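Local coordinates for glutathione S-transferase, N-terminal domain protein (Pseudomonas putida, PDB 4NAX), which binds one glutathione disulfide per subunit and probably acts as a transferase of the glutathione S-transferase superfamily, at residues A[109-114]-A[173-178]; A[93-98]-A[103-108]; A[190-195]-A[200-205]. All coordinates share one frame; numbering follows the deposited sequence.

Contact 1. Residues A[109-114]-A[173-178]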
ATOM      1  N   PRO A 109      -9.188  -4.033  18.763  1.00 15.87           N
ATOM      2  CA  PRO A 109      -9.062  -4.696  17.469  1.00 16.04           C
ATOM      3  C   PRO A 109      -9.802  -4.015  16.322  1.00 14.78           C
ATOM      4  O   PRO A 109      -9.241  -3.865  15.238  1.00 15.30           O
ATOM      5  CB  PRO A 109      -9.596  -6.105  17.741  1.00 18.19           C
ATOM      6  CG  PRO A 109      -9.313  -6.332  19.175  1.00 20.03           C
ATOM      7  CD  PRO A 109      -9.496  -4.993  19.840  1.00 18.44           C
ATOM      8  N   ALA A 110     -11.040  -3.602  16.544  1.00 16.10           N
ATOM      9  CA  ALA A 110     -11.778  -2.959  15.454  1.00 16.01           C
ATOM     10  C   ALA A 110     -11.054  -1.708  14.991  1.00 15.65           C
ATOM     11  O   ALA A 110     -10.933  -1.487  13.785  1.00 15.83           O
ATOM     12  CB  ALA A 110     -13.221  -2.653  15.837  1.00 19.25           C
ATOM     13  N   GLN A 111     -10.553  -0.899  15.927  1.00 15.15           N
ATOM     14  CA  GLN A 111      -9.790   0.291  15.557  1.00 15.14           C
ATOM     15  C   GLN A 111      -8.457  -0.017  14.887  1.00 13.87           C
ATOM     16  O   GLN A 111      -8.038   0.701  13.972  1.00 14.14           O
ATOM     17  CB  GLN A 111      -9.581   1.200  16.756  1.00 14.98           C
ATOM     18  CG  GLN A 111     -10.826   2.015  17.093  1.00 16.79           C
ATOM     19  CD  GLN A 111     -11.065   3.096  16.060  1.00 16.48           C
ATOM     20  OE1 GLN A 111     -10.233   3.985  15.904  1.00 16.63           O
ATOM     21  NE2 GLN A 111     -12.165   3.008  15.329  1.00 18.96           N
ATOM     22  N   ARG A 112      -7.812  -1.093  15.322  1.00 13.99           N
ATOM     23  CA  ARG A 112      -6.624  -1.577  14.630  1.00 13.11           C
ATOM     24  C   ARG A 112      -6.937  -1.762  13.142  1.00 12.60           C
ATOM     25  O   ARG A 112      -6.218  -1.269  12.269  1.00 12.93           O
ATOM     26  CB  ARG A 112      -6.133  -2.891  15.240  1.00 14.07           C
ATOM     27  CG  ARG A 112      -5.083  -3.627  14.421  1.00 14.17           C
ATOM     28  CD  ARG A 112      -4.747  -4.995  15.048  1.00 14.10           C
ATOM     29  NE  ARG A 112      -3.808  -5.740  14.227  1.00 14.24           N
ATOM     30  CZ  ARG A 112      -2.512  -5.433  14.120  1.00 14.42           C
ATOM     31  NH1 ARG A 112      -1.988  -4.443  14.836  1.00 15.13           N
ATOM     32  NH2 ARG A 112      -1.729  -6.103  13.288  1.00 15.70           N
ATOM     33  N   TYR A 113      -8.010  -2.489  12.850  1.00 13.39           N
ATOM     34  CA  TYR A 113      -8.323  -2.808  11.457  1.00 13.81           C
ATOM     35  C   TYR A 113      -8.776  -1.582  10.672  1.00 12.62           C
ATOM     36  O   TYR A 113      -8.406  -1.413   9.520  1.00 13.26           O
ATOM     37  CB  TYR A 113      -9.313  -3.986  11.361  1.00 13.95           C
ATOM     38  CG  TYR A 113      -8.717  -5.230  11.997  1.00 13.63           C
ATOM     39  CD1 TYR A 113      -7.529  -5.753  11.529  1.00 14.42           C
ATOM     40  CD2 TYR A 113      -9.320  -5.849  13.083  1.00 14.37           C
ATOM     41  CE1 TYR A 113      -6.929  -6.840  12.130  1.00 14.75           C
ATOM     42  CE2 TYR A 113      -8.723  -6.932  13.709  1.00 14.15           C
ATOM     43  CZ  TYR A 113      -7.530  -7.422  13.233  1.00 14.69           C
ATOM     44  OH  TYR A 113      -6.936  -8.481  13.891  1.00 16.60           O
ATOM     45  N   GLN A 114      -9.535  -0.684  11.287  1.00 13.46           N
ATOM     46  CA  GLN A 114      -9.908   0.557  10.595  1.00 13.36           C
ATOM     47  C   GLN A 114      -8.666   1.380  10.266  1.00 13.13           C
ATOM     48  O   GLN A 114      -8.581   1.999   9.195  1.00 13.63           O
ATOM     49  CB  GLN A 114     -10.864   1.420  11.418  1.00 15.16           C
ATOM     50  CG  GLN A 114     -12.179   0.755  11.785  1.00 16.36           C
ATOM     51  CD  GLN A 114     -12.937   0.228  10.576  1.00 18.54           C
ATOM     52  OE1 GLN A 114     -13.153   0.954   9.605  1.00 21.21           O
ATOM     53  NE2 GLN A 114     -13.321  -1.029  10.628  1.00 20.99           N
ATOM     54  N   TRP A 173      -9.160  12.952  13.394  1.00 16.88           N
ATOM     55  CA  TRP A 173      -8.169  12.117  12.724  1.00 16.09           C
ATOM     56  C   TRP A 173      -8.845  10.996  11.944  1.00 15.19           C
ATOM     57  O   TRP A 173     -10.070  10.822  11.992  1.00 16.07           O
ATOM     58  CB  TRP A 173      -7.155  11.545  13.726  1.00 15.66           C
ATOM     59  CG  TRP A 173      -6.395  12.561  14.511  1.00 15.52           C
ATOM     60  CD1 TRP A 173      -6.479  12.779  15.858  1.00 17.92           C
ATOM     61  CD2 TRP A 173      -5.386  13.456  14.023  1.00 16.66           C
ATOM     62  NE1 TRP A 173      -5.618  13.780  16.226  1.00 19.26           N
ATOM     63  CE2 TRP A 173      -4.929  14.210  15.127  1.00 17.65           C
ATOM     64  CE3 TRP A 173      -4.853  13.724  12.759  1.00 16.93           C
ATOM     65  CZ2 TRP A 173      -3.950  15.197  15.010  1.00 21.28           C
ATOM     66  CZ3 TRP A 173      -3.864  14.711  12.641  1.00 19.56           C
ATOM     67  CH2 TRP A 173      -3.424  15.429  13.764  1.00 20.92           C
ATOM     68  N   MET A 174      -8.062  10.243  11.187  1.00 14.73           N
ATOM     69  CA  MET A 174      -8.638   9.161  10.386  1.00 14.57           C
ATOM     70  C   MET A 174      -9.338   8.096  11.228  1.00 15.00           C
ATOM     71  O   MET A 174     -10.433   7.619  10.877  1.00 16.49           O
ATOM     72  CB  MET A 174      -7.563   8.510   9.516  1.00 15.28           C
ATOM     73  CG  MET A 174      -6.989   9.429   8.443  1.00 16.42           C
ATOM     74  SD  MET A 174      -8.180  10.129   7.282  1.00 15.51           S
ATOM     75  CE  MET A 174      -8.722   8.658   6.417  1.00 16.04           C
ATOM     76  N   ALA A 175      -8.693   7.700  12.318  1.00 15.36           N
ATOM     77  CA  ALA A 175      -9.268   6.773  13.279  1.00 15.79           C
ATOM     78  C   ALA A 175      -9.566   7.539  14.570  1.00 17.46           C
ATOM     79  O   ALA A 175      -9.414   8.757  14.621  1.00 18.28           O
ATOM     80  CB  ALA A 175      -8.331   5.606  13.520  1.00 16.64           C
ATOM     81  N   GLU A 176     -10.036   6.843  15.603  1.00 16.71           N
ATOM     82  CA  GLU A 176     -10.466   7.522  16.830  1.00 17.48           C
ATOM     83  C   GLU A 176      -9.345   8.238  17.560  1.00 17.86           C
ATOM     84  O   GLU A 176      -9.591   9.242  18.238  1.00 21.06           O
ATOM     85  CB  GLU A 176     -11.210   6.553  17.758  1.00 18.94           C
ATOM     86  CG  GLU A 176     -12.573   6.164  17.173  1.00 22.46           C
ATOM     87  CD  GLU A 176     -13.326   5.081  17.924  1.00 28.37           C
ATOM     88  OE1 GLU A 176     -12.743   4.436  18.817  1.00 29.52           O
ATOM     89  OE2 GLU A 176     -14.517   4.858  17.599  1.00 33.87           O
ATOM     90  N   GLU A 177      -8.126   7.727  17.411  1.00 17.08           N
ATOM     91  CA  GLU A 177      -6.932   8.404  17.902  0.50 16.51           C
ATOM     92  C   GLU A 177      -5.974   8.664  16.747  1.00 15.66           C
ATOM     93  O   GLU A 177      -5.945   7.909  15.763  1.00 15.64           O
ATOM     94  CB  GLU A 177      -6.208   7.563  18.962  0.50 20.06           C
ATOM     95  CG  GLU A 177      -6.952   7.410  20.280  0.50 20.98           C
ATOM     96  CD  GLU A 177      -8.052   6.366  20.215  0.50 34.27           C
ATOM     97  OE1 GLU A 177      -9.181   6.678  20.640  0.50 28.06           O
ATOM     98  OE2 GLU A 177      -7.796   5.244  19.728  0.50 60.48           O
ATOM     99  N   TYR A 178      -5.186   9.730  16.871  1.00 15.69           N
ATOM    100  CA  TYR A 178      -4.072   9.992  15.972  1.00 15.39           C
ATOM    101  C   TYR A 178      -3.287   8.704  15.767  1.00 14.00           C
ATOM    102  O   TYR A 178      -3.017   7.965  16.716  1.00 14.79           O
ATOM    103  CB  TYR A 178      -3.181  11.072  16.576  1.00 15.69           C
ATOM    104  CG  TYR A 178      -1.935  11.442  15.785  1.00 15.24           C
ATOM    105  CD1 TYR A 178      -2.026  11.963  14.509  1.00 15.77           C
ATOM    106  CD2 TYR A 178      -0.672  11.314  16.352  1.00 16.02           C
ATOM    107  CE1 TYR A 178      -0.896  12.360  13.809  1.00 15.43           C
ATOM    108  CE2 TYR A 178       0.461  11.699  15.672  1.00 15.31           C
ATOM    109  CZ  TYR A 178       0.356  12.220  14.392  1.00 15.13           C
ATOM    110  OH  TYR A 178       1.478  12.639  13.699  1.00 15.56           O
TER
HETATM  111  O   HOH W   1      -7.763   4.639  16.974  1.00 16.36           O

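Contact 2. Residues A[93-98]-A[103-108]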
ATOM      1  N   ILE A  93       6.955  -0.249   7.518  1.00 11.86           N
ATOM      2  CA  ILE A  93       7.746   0.323   8.598  1.00 11.76           C
ATOM      3  C   ILE A  93       6.854   1.017   9.628  1.00 12.10           C
ATOM      4  O   ILE A  93       7.089   0.863  10.823  1.00 12.44           O
ATOM      5  CB  ILE A  93       8.824   1.267   8.037  1.00 11.74           C
ATOM      6  CG1 ILE A  93       9.820   0.487   7.156  1.00 12.79           C
ATOM      7  CG2 ILE A  93       9.537   1.984   9.175  1.00 12.65           C
ATOM      8  CD1 ILE A  93      10.658   1.379   6.249  1.00 13.24           C
ATOM      9  N   LEU A  94       5.847   1.762   9.180  1.00 11.71           N
ATOM     10  CA  LEU A  94       4.937   2.382  10.124  1.00 11.56           C
ATOM     11  C   LEU A  94       4.255   1.351  11.008  1.00 12.32           C
ATOM     12  O   LEU A  94       4.148   1.526  12.226  1.00 12.46           O
ATOM     13  CB  LEU A  94       3.879   3.214   9.410  1.00 12.01           C
ATOM     14  CG  LEU A  94       4.346   4.513   8.759  1.00 12.50           C
ATOM     15  CD1 LEU A  94       3.191   5.178   8.015  1.00 13.85           C
ATOM     16  CD2 LEU A  94       4.911   5.492   9.790  1.00 14.72           C
ATOM     17  N   GLN A  95       3.754   0.280  10.407  1.00 12.41           N
ATOM     18  CA  GLN A  95       3.080  -0.739  11.185  1.00 12.24           C
ATOM     19  C   GLN A  95       4.063  -1.420  12.147  1.00 12.60           C
ATOM     20  O   GLN A  95       3.745  -1.634  13.318  1.00 12.65           O
ATOM     21  CB  GLN A  95       2.394  -1.748  10.265  1.00 13.56           C
ATOM     22  CG  GLN A  95       1.643  -2.809  11.029  1.00 14.19           C
ATOM     23  CD  GLN A  95       0.744  -3.676  10.163  1.00 13.64           C
ATOM     24  OE1 GLN A  95       0.633  -3.514   8.954  1.00 14.66           O
ATOM     25  NE2 GLN A  95       0.073  -4.595  10.804  1.00 14.72           N
ATOM     26  N   TYR A  96       5.248  -1.763  11.657  1.00 12.34           N
ATOM     27  CA  TYR A  96       6.293  -2.334  12.501  1.00 13.03           C
ATOM     28  C   TYR A  96       6.590  -1.444  13.732  1.00 12.59           C
ATOM     29  O   TYR A  96       6.604  -1.910  14.874  1.00 13.49           O
ATOM     30  CB  TYR A  96       7.583  -2.543  11.703  1.00 12.55           C
ATOM     31  CG  TYR A  96       8.754  -2.929  12.580  1.00 12.39           C
ATOM     32  CD1 TYR A  96       8.781  -4.150  13.234  1.00 14.44           C
ATOM     33  CD2 TYR A  96       9.821  -2.064  12.798  1.00 12.79           C
ATOM     34  CE1 TYR A  96       9.823  -4.497  14.075  1.00 14.78           C
ATOM     35  CE2 TYR A  96      10.874  -2.415  13.622  1.00 14.03           C
ATOM     36  CZ  TYR A  96      10.874  -3.637  14.263  1.00 13.72           C
ATOM     37  OH  TYR A  96      11.916  -4.034  15.072  1.00 15.48           O
ATOM     38  N   LEU A  97       6.807  -0.154  13.486  1.00 12.67           N
ATOM     39  CA  LEU A  97       7.140   0.754  14.572  1.00 13.18           C
ATOM     40  C   LEU A  97       5.996   0.961  15.540  1.00 12.68           C
ATOM     41  O   LEU A  97       6.228   1.095  16.742  1.00 13.79           O
ATOM     42  CB  LEU A  97       7.621   2.100  14.030  1.00 12.80           C
ATOM     43  CG  LEU A  97       8.954   2.063  13.298  1.00 13.29           C
ATOM     44  CD1 LEU A  97       9.245   3.429  12.687  1.00 14.50           C
ATOM     45  CD2 LEU A  97      10.106   1.643  14.198  1.00 15.22           C
ATOM     46  N   ALA A  98       4.766   0.989  15.040  1.00 12.51           N
ATOM     47  CA  ALA A  98       3.606   1.110  15.909  1.00 13.08           C
ATOM     48  C   ALA A  98       3.481  -0.109  16.822  1.00 13.68           C
ATOM     49  O   ALA A  98       3.170   0.023  18.011  1.00 14.96           O
ATOM     50  CB  ALA A  98       2.349   1.271  15.091  1.00 13.36           C
ATOM     51  N   GLN A 103       2.482   2.356  20.212  1.00 14.97           N
ATOM     52  CA  GLN A 103       1.940   3.693  19.979  1.00 15.50           C
ATOM     53  C   GLN A 103       1.419   3.825  18.551  1.00 15.43           C
ATOM     54  O   GLN A 103       1.975   3.244  17.621  1.00 16.66           O
ATOM     55  CB  GLN A 103       3.051   4.731  20.178  1.00 16.10           C
ATOM     56  CG  GLN A 103       3.618   4.789  21.593  1.00 18.26           C
ATOM     57  CD  GLN A 103       4.675   5.868  21.730  1.00 20.87           C
ATOM     58  OE1 GLN A 103       4.434   7.021  21.394  1.00 22.62           O
ATOM     59  NE2 GLN A 103       5.851   5.501  22.216  1.00 22.62           N
ATOM     60  N   LEU A 104       0.367   4.618  18.395  1.00 14.56           N
ATOM     61  CA  LEU A 104      -0.123   5.091  17.099  1.00 14.21           C
ATOM     62  C   LEU A 104      -0.762   4.020  16.240  1.00 14.22           C
ATOM     63  O   LEU A 104      -0.953   4.192  15.031  1.00 14.76           O
ATOM     64  CB  LEU A 104       0.960   5.882  16.358  1.00 14.90           C
ATOM     65  CG  LEU A 104       1.420   7.128  17.136  1.00 16.62           C
ATOM     66  CD1 LEU A 104       2.647   7.734  16.506  1.00 19.63           C
ATOM     67  CD2 LEU A 104       0.356   8.200  17.207  1.00 26.49           C
ATOM     68  N   LEU A 105      -1.177   2.945  16.885  1.00 14.00           N
ATOM     69  CA  LEU A 105      -2.030   1.936  16.261  1.00 14.19           C
ATOM     70  C   LEU A 105      -2.803   1.314  17.415  1.00 15.26           C
ATOM     71  O   LEU A 105      -2.219   0.697  18.295  1.00 16.52           O
ATOM     72  CB  LEU A 105      -1.223   0.879  15.513  1.00 14.81           C
ATOM     73  CG  LEU A 105      -1.993  -0.256  14.832  1.00 14.61           C
ATOM     74  CD1 LEU A 105      -3.052   0.261  13.866  1.00 14.55           C
ATOM     75  CD2 LEU A 105      -1.033  -1.211  14.117  1.00 15.75           C
ATOM     76  N   SER A 106      -4.114   1.504  17.421  1.00 15.05           N
ATOM     77  CA  SER A 106      -4.941   1.107  18.551  1.00 15.15           C
ATOM     78  C   SER A 106      -4.797  -0.352  18.886  1.00 15.20           C
ATOM     79  O   SER A 106      -4.703  -1.188  18.000  1.00 16.74           O
ATOM     80  CB  SER A 106      -6.406   1.360  18.230  1.00 16.84           C
ATOM     81  OG  SER A 106      -7.235   1.087  19.349  1.00 17.67           O
ATOM     82  N   GLN A 107      -4.851  -0.633  20.186  1.00 17.24           N
ATOM     83  CA  GLN A 107      -4.927  -1.994  20.699  1.00 19.46           C
ATOM     84  C   GLN A 107      -6.356  -2.546  20.636  1.00 17.03           C
ATOM     85  O   GLN A 107      -6.555  -3.756  20.772  1.00 20.00           O
ATOM     86  CB  GLN A 107      -4.442  -2.102  22.154  1.00 29.00           C
ATOM     87  CG  GLN A 107      -3.217  -1.270  22.533  1.00 44.62           C
ATOM     88  CD  GLN A 107      -1.903  -2.002  22.363  1.00 82.88           C
ATOM     89  OE1 GLN A 107      -1.813  -3.206  22.605  1.00101.02           O
ATOM     90  NE2 GLN A 107      -0.865  -1.271  21.948  1.00 62.94           N
ATOM     91  N   ASP A 108      -7.346  -1.671  20.470  1.00 16.64           N
ATOM     92  CA  ASP A 108      -8.706  -2.122  20.238  1.00 17.32           C
ATOM     93  C   ASP A 108      -8.756  -2.766  18.849  1.00 17.68           C
ATOM     94  O   ASP A 108      -8.417  -2.103  17.871  1.00 15.90           O
ATOM     95  CB  ASP A 108      -9.702  -0.963  20.287  1.00 18.06           C
ATOM     96  CG  ASP A 108     -11.085  -1.409  19.866  1.00 19.59           C
ATOM     97  OD1 ASP A 108     -11.714  -2.168  20.623  1.00 21.50           O
ATOM     98  OD2 ASP A 108     -11.523  -1.052  18.760  1.00 20.43           O
TER
HETATM   99  O   HOH W   2       0.423  -0.045  18.764  1.00 21.33           O

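Contact 3. Residues A[190-195]-A[200-205]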
ATOM      1  N   ARG A 190       0.328  17.419   1.955  1.00 13.98           N
ATOM      2  CA  ARG A 190       1.262  18.549   1.929  1.00 14.71           C
ATOM      3  C   ARG A 190       2.055  18.589   0.618  1.00 14.82           C
ATOM      4  O   ARG A 190       2.187  19.645  -0.013  1.00 16.93           O
ATOM      5  CB  ARG A 190       2.228  18.468   3.104  1.00 15.37           C
ATOM      6  CG  ARG A 190       3.309  19.534   3.074  1.00 17.86           C
ATOM      7  CD  ARG A 190       4.270  19.404   4.236  1.00 19.76           C
ATOM      8  NE  ARG A 190       5.393  20.323   4.132  1.00 22.44           N
ATOM      9  CZ  ARG A 190       6.601  20.017   3.658  1.00 23.83           C
ATOM     10  NH1 ARG A 190       6.910  18.793   3.257  1.00 26.21           N
ATOM     11  NH2 ARG A 190       7.524  20.955   3.607  1.00 26.96           N
ATOM     12  N   ASN A 191       2.597  17.452   0.205  1.00 14.26           N
ATOM     13  CA  ASN A 191       3.422  17.431  -0.990  1.00 14.88           C
ATOM     14  C   ASN A 191       2.651  17.855  -2.237  1.00 15.36           C
ATOM     15  O   ASN A 191       3.189  18.557  -3.099  1.00 16.76           O
ATOM     16  CB  ASN A 191       4.030  16.047  -1.205  1.00 16.77           C
ATOM     17  CG  ASN A 191       5.356  16.109  -1.917  1.00 17.01           C
ATOM     18  OD1 ASN A 191       6.248  16.830  -1.491  1.00 21.14           O
ATOM     19  ND2 ASN A 191       5.500  15.346  -2.980  1.00 19.31           N
ATOM     20  N   LEU A 192       1.393  17.419  -2.322  1.00 14.97           N
ATOM     21  CA  LEU A 192       0.551  17.739  -3.449  1.00 15.98           C
ATOM     22  C   LEU A 192       0.338  19.245  -3.565  1.00 16.65           C
ATOM     23  O   LEU A 192       0.398  19.805  -4.672  1.00 18.65           O
ATOM     24  CB  LEU A 192      -0.778  17.004  -3.322  1.00 16.03           C
ATOM     25  CG  LEU A 192      -1.805  17.200  -4.428  1.00 16.06           C
ATOM     26  CD1 LEU A 192      -1.326  16.589  -5.723  1.00 17.58           C
ATOM     27  CD2 LEU A 192      -3.126  16.586  -4.000  1.00 17.20           C
ATOM     28  N   VAL A 193       0.068  19.901  -2.440  1.00 17.14           N
ATOM     29  CA  VAL A 193      -0.304  21.315  -2.460  1.00 19.50           C
ATOM     30  C   VAL A 193       0.864  22.284  -2.316  1.00 22.08           C
ATOM     31  O   VAL A 193       0.725  23.451  -2.671  1.00 28.66           O
ATOM     32  CB  VAL A 193      -1.423  21.634  -1.439  1.00 19.93           C
ATOM     33  CG1 VAL A 193      -2.619  20.729  -1.689  1.00 23.70           C
ATOM     34  CG2 VAL A 193      -0.952  21.554  -0.001  1.00 22.23           C
ATOM     35  N   GLU A 194       2.003  21.807  -1.825  1.00 20.28           N
ATOM     36  CA  GLU A 194       3.206  22.613  -1.683  1.00 22.03           C
ATOM     37  C   GLU A 194       4.176  22.294  -2.815  1.00 22.86           C
ATOM     38  O   GLU A 194       4.171  22.972  -3.844  1.00 27.03           O
ATOM     39  CB  GLU A 194       3.833  22.439  -0.288  1.00 25.55           C
ATOM     40  CG  GLU A 194       2.931  22.923   0.834  1.00 25.90           C
ATOM     41  CD  GLU A 194       3.601  23.020   2.199  1.00 29.98           C
ATOM     42  OE1 GLU A 194       2.857  23.272   3.176  1.00 37.39           O
ATOM     43  OE2 GLU A 194       4.840  22.847   2.324  1.00 34.03           O
ATOM     44  N   ARG A 195       4.983  21.254  -2.650  1.00 22.23           N
ATOM     45  CA  ARG A 195       6.022  20.946  -3.619  1.00 22.35           C
ATOM     46  C   ARG A 195       5.510  20.844  -5.051  1.00 22.34           C
ATOM     47  O   ARG A 195       6.104  21.422  -5.956  1.00 25.03           O
ATOM     48  CB  ARG A 195       6.795  19.688  -3.231  1.00 24.83           C
ATOM     49  CG  ARG A 195       7.847  19.274  -4.253  1.00 29.70           C
ATOM     50  CD  ARG A 195       8.892  18.377  -3.621  1.00 37.65           C
ATOM     51  NE  ARG A 195       9.823  17.767  -4.571  1.00 43.79           N
ATOM     52  CZ  ARG A 195      10.817  18.403  -5.192  1.00 42.53           C
ATOM     53  NH1 ARG A 195      11.017  19.709  -5.013  1.00 54.79           N
ATOM     54  NH2 ARG A 195      11.614  17.727  -6.016  1.00 45.04           N
ATOM     55  N   ASP A 200      -4.262  24.675  -6.836  1.00 28.44           N
ATOM     56  CA  ASP A 200      -5.349  25.122  -7.698  1.00 31.38           C
ATOM     57  C   ASP A 200      -5.818  23.994  -8.627  1.00 28.98           C
ATOM     58  O   ASP A 200      -7.026  23.804  -8.845  1.00 29.56           O
ATOM     59  CB  ASP A 200      -4.914  26.346  -8.517  1.00 41.06           C
ATOM     60  CG  ASP A 200      -4.698  27.597  -7.660  1.00 69.55           C
ATOM     61  OD1 ASP A 200      -5.073  27.615  -6.464  1.00 50.11           O
ATOM     62  OD2 ASP A 200      -4.146  28.581  -8.198  1.00 82.87           O
ATOM     63  N   LEU A 201      -4.866  23.231  -9.156  1.00 26.84           N
ATOM     64  CA  LEU A 201      -5.195  22.117 -10.053  1.00 26.17           C
ATOM     65  C   LEU A 201      -6.196  21.126  -9.420  1.00 26.48           C
ATOM     66  O   LEU A 201      -7.075  20.610 -10.088  1.00 25.67           O
ATOM     67  CB  LEU A 201      -3.925  21.341 -10.435  1.00 32.35           C
ATOM     68  CG  LEU A 201      -3.398  21.159 -11.847  1.00 46.92           C
ATOM     69  CD1 LEU A 201      -2.433  19.975 -11.785  1.00 30.96           C
ATOM     70  CD2 LEU A 201      -4.512  20.945 -12.859  1.00 34.25           C
ATOM     71  N   VAL A 202      -6.019  20.797  -8.148  1.00 22.85           N
ATOM     72  CA  VAL A 202      -6.942  19.860  -7.494  1.00 22.29           C
ATOM     73  C   VAL A 202      -8.091  20.537  -6.754  1.00 21.25           C
ATOM     74  O   VAL A 202      -8.871  19.862  -6.092  1.00 25.55           O
ATOM     75  CB  VAL A 202      -6.219  18.880  -6.540  1.00 20.98           C
ATOM     76  CG1 VAL A 202      -5.122  18.120  -7.286  1.00 22.49           C
ATOM     77  CG2 VAL A 202      -5.682  19.590  -5.304  1.00 20.03           C
ATOM     78  N   GLY A 203      -8.207  21.859  -6.871  1.00 25.93           N
ATOM     79  CA  GLY A 203      -9.299  22.589  -6.234  1.00 29.84           C
ATOM     80  C   GLY A 203      -9.282  22.388  -4.731  1.00 23.46           C
ATOM     81  O   GLY A 203     -10.310  22.116  -4.116  1.00 25.43           O
ATOM     82  N   PHE A 204      -8.105  22.539  -4.132  1.00 25.40           N
ATOM     83  CA  PHE A 204      -7.883  22.160  -2.731  1.00 22.20           C
ATOM     84  C   PHE A 204      -8.754  22.931  -1.756  1.00 23.44           C
ATOM     85  O   PHE A 204      -9.143  22.412  -0.708  1.00 22.83           O
ATOM     86  CB  PHE A 204      -6.406  22.348  -2.340  1.00 23.10           C
ATOM     87  CG  PHE A 204      -6.050  21.747  -1.003  1.00 21.40           C
ATOM     88  CD1 PHE A 204      -6.203  20.383  -0.777  1.00 22.44           C
ATOM     89  CD2 PHE A 204      -5.532  22.527   0.014  1.00 23.17           C
ATOM     90  CE1 PHE A 204      -5.876  19.828   0.438  1.00 22.27           C
ATOM     91  CE2 PHE A 204      -5.190  21.967   1.228  1.00 25.00           C
ATOM     92  CZ  PHE A 204      -5.368  20.616   1.445  1.00 23.39           C
ATOM     93  N   ASP A 205      -9.064  24.178  -2.097  1.00 27.06           N
ATOM     94  CA  ASP A 205      -9.831  25.007  -1.188  1.00 27.16           C
ATOM     95  C   ASP A 205     -11.247  24.475  -0.953  1.00 26.15           C
ATOM     96  O   ASP A 205     -11.904  24.900   0.002  1.00 32.01           O
ATOM     97  CB  ASP A 205      -9.809  26.477  -1.619  1.00 32.89           C
ATOM     98  CG  ASP A 205      -8.489  27.135  -1.287  1.00 62.54           C
ATOM     99  OD1 ASP A 205      -8.080  27.092  -0.105  1.00 86.00           O
ATOM    100  OD2 ASP A 205      -7.846  27.677  -2.205  1.00105.33           O
TER

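Contact 1. Residues A[109-114]-A[173-178]
A175 meets Q111 first: its CB lies 3.5 Å from Q111 OE1, and the same methyl also packs on T115, one turn further along the helix. E176 follows with two kinds of contact. Its backbone N donates to Q111 OE1 at 2.9 Å, and the N-H points almost straight at the oxygen (165°). The donor sits somewhat out of the amide plane. The E176 side chain then crosses Q111 at about a right angle. Its carboxylate stacks on the Q111 amide, with the planes 12° apart and E176 CD 3.5 Å from Q111 NE2. The pair therefore meets by its faces. A bend in the Q111 chain at chi2 (-72°) brings the amide against E176. E177 joins through a water, which accepts from E177 N at 3.1 Å and donates to Q111 OE1 at 2.8 Å. Q111 OE1 thus takes two hydrogen bonds. A leucine in place of Q111 would probably leave the E176 N-H without its acceptor, the water without one of its acceptors, and the carboxylate without an amide to lie on. Segment 173-178 lies in the loop between helices 148-168 and 180-193. M174 packs there on W118 of helix 109-137 and donates through its N to D182 of helix 180-193. On the dimer side of helix 109-137, Y113 meets Y96 of the second subunit edge-to-face.

Contact 2. Residues A[93-98]-A[103-108]
Q95 touches L105 through its aliphatic stem, not through its flat amide: Q95 CG is 4.4 Å from L105 CD2. The amide is held elsewhere. Its OE1 is hydrogen-bonded to NE2 of Q95 of the second subunit, and its NE2 to E99 of its own chain. The closer packing is at A98. Its CB lies 3.6 Å from L105 CB and 3.2 Å from Q103 O. A98 CA is also 3.2 Å from Q103 O, a CA-H...O contact. The direct backbone bond, Q103 N to A98 O, is weak (3.3 Å, 123°). A water adds a second link by donating to A98 O and L105 O, each at 2.8 Å. L105 has its CG anti to the backbone N (chi1 179°), and its CD2 reaches Q95 and R112 of helix 109-137. Further on, S106 OG accepts from D108 N, an ST turn, and D108 N-caps helix 109-137 by accepting from Q111 N. The contact thus lies where the last helix of the thioredoxin-like domain, 90-101, passes through a linker into the all-helical domain. L104 of the linker packs on M37 of helix 31-41 and I183 of helix 180-193.

Contact 3. Residues A[190-195]-A[200-205]
V193 places a single methyl over one face of the F204 ring. V193 CG1 lies 3.7 Å from the ring centroid and 12° off the ring normal, a CH-pi contact over the ring centre. The two side chains cross at about a right angle. F204 has its CG anti to its own backbone N (chi1 -169°), which turns the ring toward helix 180-193. Beside them L192 and V202 reach toward each other tip to tip, with L192 CD2 4.1 Å from V202 CG1. No hydrogen bond joins the two segments. All four of these side chains are buried.

Backbone turns set them in place. A type I turn from D200 to G203, closed by G203 N to D200 O at 3.0 Å, carries V202, and F204 follows directly after it. G203 has positive phi, which suits glycine. L192 and V193 sit in the last turn of helix 180-193. There R190 NE forms a salt bridge to E194 OE2, and L192 shares a backbone hydrogen bond with A198. Further out, L161 of helix 148-168 packs on both L192 and V202. F130 and V133 of helix 109-137 also pack on L192, and V210 of helix 208-219 on F204. The L192 side chain is about 10 Å from a bound glutathione disulfide. This is apolar helix-and-loop packing in the all-helical C-terminal domain of the GST fold.

In the fold
Contacts 1 and 2 adjoin, with centres 10 Å apart, and share the region round the start of helix 109-137. L105 and Q95 pack on R112, L104 on Y178, and S106 on Q111. Contact 3 stands apart: its nearest atoms are about 12 Å from contact 1 and about 14 Å from contact 2. Contact 1 is partly buried and mainly polar, with an amide, a carboxylate and a water. Contact 2 is buried and mixes backbone bonding with small apolar contacts. Both lie beside the second subunit. Contact 3 is buried and wholly apolar, and the second subunit does not touch it. Helix 180-193 relates contacts 1 and 3: one lies at the loop before it, the other at its end.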